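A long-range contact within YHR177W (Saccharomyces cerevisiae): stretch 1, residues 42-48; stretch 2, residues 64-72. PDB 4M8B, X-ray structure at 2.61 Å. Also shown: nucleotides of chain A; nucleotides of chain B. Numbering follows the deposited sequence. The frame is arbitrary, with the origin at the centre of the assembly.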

# COMPACT_ATOMS: atom_id res chain seq x y z
N GLU C 42 2.95 11.39 13.92
CA GLU C 42 1.87 10.88 13.08
C GLU C 42 2.27 9.57 12.40
O GLU C 42 1.42 8.74 12.09
CB GLU C 42 1.47 11.92 12.03
CG GLU C 42 0.73 13.13 12.57
CD GLU C 42 0.41 14.15 11.49
OE1 GLU C 42 1.06 14.13 10.43
OE2 GLU C 42 -0.50 14.98 11.71
N LYS C 43 3.57 9.40 12.16
CA LYS C 43 4.08 8.24 11.45
C LYS C 43 3.81 6.93 12.18
O LYS C 43 3.52 5.91 11.56
CB LYS C 43 5.58 8.40 11.16
CG LYS C 43 5.92 9.55 10.22
CD LYS C 43 7.37 9.50 9.77
CE LYS C 43 7.69 10.61 8.79
NZ LYS C 43 9.13 10.62 8.39
N VAL C 44 3.91 6.97 13.51
CA VAL C 44 3.72 5.78 14.32
C VAL C 44 2.32 5.19 14.15
O VAL C 44 2.14 3.97 14.20
CB VAL C 44 3.94 6.09 15.82
CG1 VAL C 44 3.99 4.80 16.62
CG2 VAL C 44 5.21 6.90 16.00
N GLU C 45 1.34 6.06 13.93
CA GLU C 45 -0.05 5.64 13.84
C GLU C 45 -0.42 5.16 12.43
O GLU C 45 -1.46 4.52 12.24
CB GLU C 45 -0.98 6.79 14.25
CG GLU C 45 -0.76 7.33 15.65
CD GLU C 45 -1.33 6.43 16.73
OE1 GLU C 45 -1.29 5.19 16.55
OE2 GLU C 45 -1.82 6.96 17.75
N LEU C 46 0.39 5.43 11.45
CA LEU C 46 0.07 5.14 10.09
C LEU C 46 -0.10 3.71 9.85
O LEU C 46 -0.82 3.26 9.03
CB LEU C 46 1.20 5.57 9.23
CG LEU C 46 1.45 7.04 9.21
CD1 LEU C 46 2.43 7.37 8.15
CD2 LEU C 46 0.17 7.75 8.94
N VAL C 47 0.67 2.99 10.57
CA VAL C 47 1.13 1.74 10.18
C VAL C 47 0.20 0.65 10.59
O VAL C 47 0.56 -0.45 10.56
CB VAL C 47 2.55 1.63 10.70
CG1 VAL C 47 2.76 0.67 11.83
CG2 VAL C 47 3.49 1.39 9.58
N ASN C 48 -0.97 0.99 11.04
CA ASN C 48 -1.94 0.04 11.46
C ASN C 48 -2.46 -0.80 10.36
O ASN C 48 -2.70 -0.34 9.33
CB ASN C 48 -3.08 0.75 12.06
CG ASN C 48 -2.75 1.38 13.35
OD1 ASN C 48 -1.85 0.99 14.00
ND2 ASN C 48 -3.49 2.35 13.73
P DG A 9 12.20 3.39 4.02
OP1 DG A 9 11.20 3.85 5.00
OP2 DG A 9 12.66 1.98 4.05
O5' DG A 9 11.68 3.72 2.55
C5' DG A 9 11.60 5.08 2.17
C4' DG A 9 11.05 5.27 0.77
O4' DG A 9 12.13 5.19 -0.20
C3' DG A 9 10.02 4.26 0.30
O3' DG A 9 9.14 4.96 -0.58
C2' DG A 9 10.88 3.19 -0.39
C1' DG A 9 12.05 3.99 -0.95
N9 DG A 9 13.39 3.39 -0.89
C8 DG A 9 13.91 2.50 0.03
N7 DG A 9 15.15 2.19 -0.21
C5 DG A 9 15.49 2.91 -1.35
C6 DG A 9 16.70 2.99 -2.09
O6 DG A 9 17.77 2.41 -1.88
N1 DG A 9 16.59 3.86 -3.18
C2 DG A 9 15.45 4.56 -3.51
N2 DG A 9 15.49 5.36 -4.59
N3 DG A 9 14.32 4.49 -2.83
C4 DG A 9 14.41 3.65 -1.77
P DA B 13 16.09 13.71 -5.96
OP1 DA B 13 15.62 13.75 -7.37
OP2 DA B 13 17.04 14.73 -5.45
O5' DA B 13 14.80 13.73 -5.04
C5' DA B 13 13.76 12.81 -5.33
C4' DA B 13 13.24 12.13 -4.09
O4' DA B 13 14.27 11.32 -3.48
C3' DA B 13 12.76 13.07 -2.99
O3' DA B 13 11.59 12.48 -2.41
C2' DA B 13 13.95 13.14 -2.03
C1' DA B 13 14.57 11.76 -2.16
N9 DA B 13 16.02 11.68 -1.99
C8 DA B 13 16.99 12.41 -2.62
N7 DA B 13 18.21 12.08 -2.27
C5 DA B 13 18.03 11.06 -1.36
C6 DA B 13 18.93 10.27 -0.61
N6 DA B 13 20.26 10.41 -0.68
N1 DA B 13 18.40 9.34 0.21
C2 DA B 13 17.07 9.21 0.27
N3 DA B 13 16.13 9.89 -0.38
C4 DA B 13 16.69 10.80 -1.18
P DT A 10 7.96 4.20 -1.35
OP1 DT A 10 6.89 5.20 -1.60
OP2 DT A 10 7.65 2.96 -0.61
O5' DT A 10 8.61 3.81 -2.75
C5' DT A 10 9.05 4.84 -3.61
C4' DT A 10 9.72 4.32 -4.87
O4' DT A 10 11.07 3.87 -4.59
C3' DT A 10 9.04 3.13 -5.56
O3' DT A 10 8.84 3.43 -6.96
C2' DT A 10 10.05 2.00 -5.35
C1' DT A 10 11.35 2.79 -5.45
N1 DT A 10 12.61 2.09 -5.02
C2 DT A 10 13.78 2.30 -5.74
O2 DT A 10 13.87 3.02 -6.73
N3 DT A 10 14.88 1.63 -5.26
C4 DT A 10 14.93 0.79 -4.16
O4 DT A 10 15.98 0.24 -3.82
C5 DT A 10 13.68 0.62 -3.46
C7 DT A 10 13.59 -0.26 -2.25
C6 DT A 10 12.60 1.27 -3.91
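Stretch 2, residues 64-72: RWTDGFSWS

Stretch 2 packs as two extended arms joined by a bend at D67 and G68, with no regular helix or strand, against one side of the end part of a weakly bonded helix, about 42-46, that begins earlier in the chain, and the residues that follow it, in a largely apolar contact that buries 388 Å² without a hydrogen bond between the two stretches. The chain comes up from W65 to its nearest approach at D67, whose CA lies 5.1 Å from K43 CA, bends through G68, passes F69 across V47 and then leads away, with the side chains of S70 and S72 out of reach. At the nearest approach the side chain of K43, extended beyond an m chi1, runs along the segment: its CB lies 3.5 Å from D67 O and its CE 3.5 Å from T66 O. At G68 the chain takes a positive phi of 76°, and G68 N lies 4.2 Å from K43 CD.

On one side of this point, W65 reaches L46, with CZ2 of the indole 3.5 Å from L46 CD1. On the other, the CA-to-CB bond of F69 points sideways, but its ring comes nearer and packs on V47: F69 CZ is 3.6 Å from V47 CG1, while V47 CG2 sits over the ring face, 4.2 Å from the F69 ring centroid. The ring edge meets the helix backbone, with F69 CE1 3.9 Å from K43 O.

The loop is braced internally by D67, whose OD1 accepts hydrogen bonds from F69 N (3.0 Å) and W71 NE1 (2.7 Å). The same indole lies beside V47, with W71 CZ2 4.3 Å from V47 CG2.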

# COMPACT_ATOMS: atom_id res chain seq x y z
N ARG C 64 8.29 9.83 -2.28
CA ARG C 64 8.55 8.59 -1.56
C ARG C 64 7.88 8.62 -0.19
O ARG C 64 8.05 9.57 0.58
CB ARG C 64 10.05 8.36 -1.40
CG ARG C 64 10.84 8.47 -2.69
CD ARG C 64 12.29 8.12 -2.46
NE ARG C 64 13.13 8.39 -3.63
CZ ARG C 64 14.45 8.24 -3.64
NH1 ARG C 64 15.08 7.81 -2.56
NH2 ARG C 64 15.14 8.51 -4.74
N TRP C 65 7.13 7.57 0.11
CA TRP C 65 6.38 7.47 1.35
C TRP C 65 7.30 7.01 2.48
O TRP C 65 7.96 5.98 2.36
CB TRP C 65 5.21 6.50 1.17
CG TRP C 65 4.34 6.30 2.37
CD1 TRP C 65 4.34 5.22 3.21
CD2 TRP C 65 3.31 7.18 2.85
NE1 TRP C 65 3.39 5.38 4.18
CE2 TRP C 65 2.75 6.58 3.98
CE3 TRP C 65 2.83 8.42 2.42
CZ2 TRP C 65 1.72 7.18 4.70
CZ3 TRP C 65 1.81 9.01 3.14
CH2 TRP C 65 1.26 8.39 4.27
N THR C 66 7.33 7.77 3.58
CA THR C 66 8.17 7.43 4.72
C THR C 66 7.36 7.27 6.01
O THR C 66 6.67 8.20 6.43
CB THR C 66 9.27 8.50 4.96
OG1 THR C 66 8.68 9.80 4.99
CG2 THR C 66 10.31 8.45 3.85
N ASP C 67 7.46 6.10 6.62
CA ASP C 67 6.73 5.82 7.85
C ASP C 67 7.65 5.64 9.06
O ASP C 67 7.18 5.39 10.17
CB ASP C 67 5.80 4.61 7.69
CG ASP C 67 6.52 3.38 7.16
OD1 ASP C 67 7.71 3.18 7.49
OD2 ASP C 67 5.88 2.61 6.41
N GLY C 68 8.95 5.75 8.83
CA GLY C 68 9.92 5.68 9.91
C GLY C 68 10.20 4.30 10.46
O GLY C 68 10.91 4.16 11.45
N PHE C 69 9.64 3.27 9.84
CA PHE C 69 9.88 1.90 10.30
C PHE C 69 10.99 1.22 9.50
O PHE C 69 11.46 1.76 8.51
CB PHE C 69 8.59 1.08 10.22
CG PHE C 69 7.58 1.43 11.29
CD1 PHE C 69 6.78 2.56 11.17
CD2 PHE C 69 7.44 0.63 12.41
CE1 PHE C 69 5.86 2.88 12.15
CE2 PHE C 69 6.51 0.95 13.40
CZ PHE C 69 5.72 2.08 13.26
N SER C 70 11.41 0.05 9.96
CA SER C 70 12.45 -0.72 9.28
C SER C 70 11.85 -1.73 8.32
O SER C 70 11.07 -2.60 8.72
CB SER C 70 13.36 -1.42 10.28
OG SER C 70 14.25 -0.51 10.90
N TRP C 71 12.22 -1.63 7.05
CA TRP C 71 11.65 -2.48 6.02
C TRP C 71 12.69 -3.33 5.30
O TRP C 71 13.84 -2.91 5.13
CB TRP C 71 10.89 -1.62 5.00
CG TRP C 71 9.76 -0.86 5.61
CD1 TRP C 71 9.72 0.47 5.89
CD2 TRP C 71 8.51 -1.40 6.04
NE1 TRP C 71 8.52 0.80 6.46
CE2 TRP C 71 7.76 -0.33 6.56
CE3 TRP C 71 7.95 -2.68 6.03
CZ2 TRP C 71 6.47 -0.50 7.07
CZ3 TRP C 71 6.68 -2.85 6.54
CH2 TRP C 71 5.95 -1.77 7.05
N SER C 72 12.28 -4.52 4.88
CA SER C 72 13.14 -5.38 4.07
C SER C 72 13.33 -4.76 2.70
O SER C 72 12.67 -3.77 2.37
CB SER C 72 12.50 -6.76 3.91
OG SER C 72 11.42 -6.71 2.99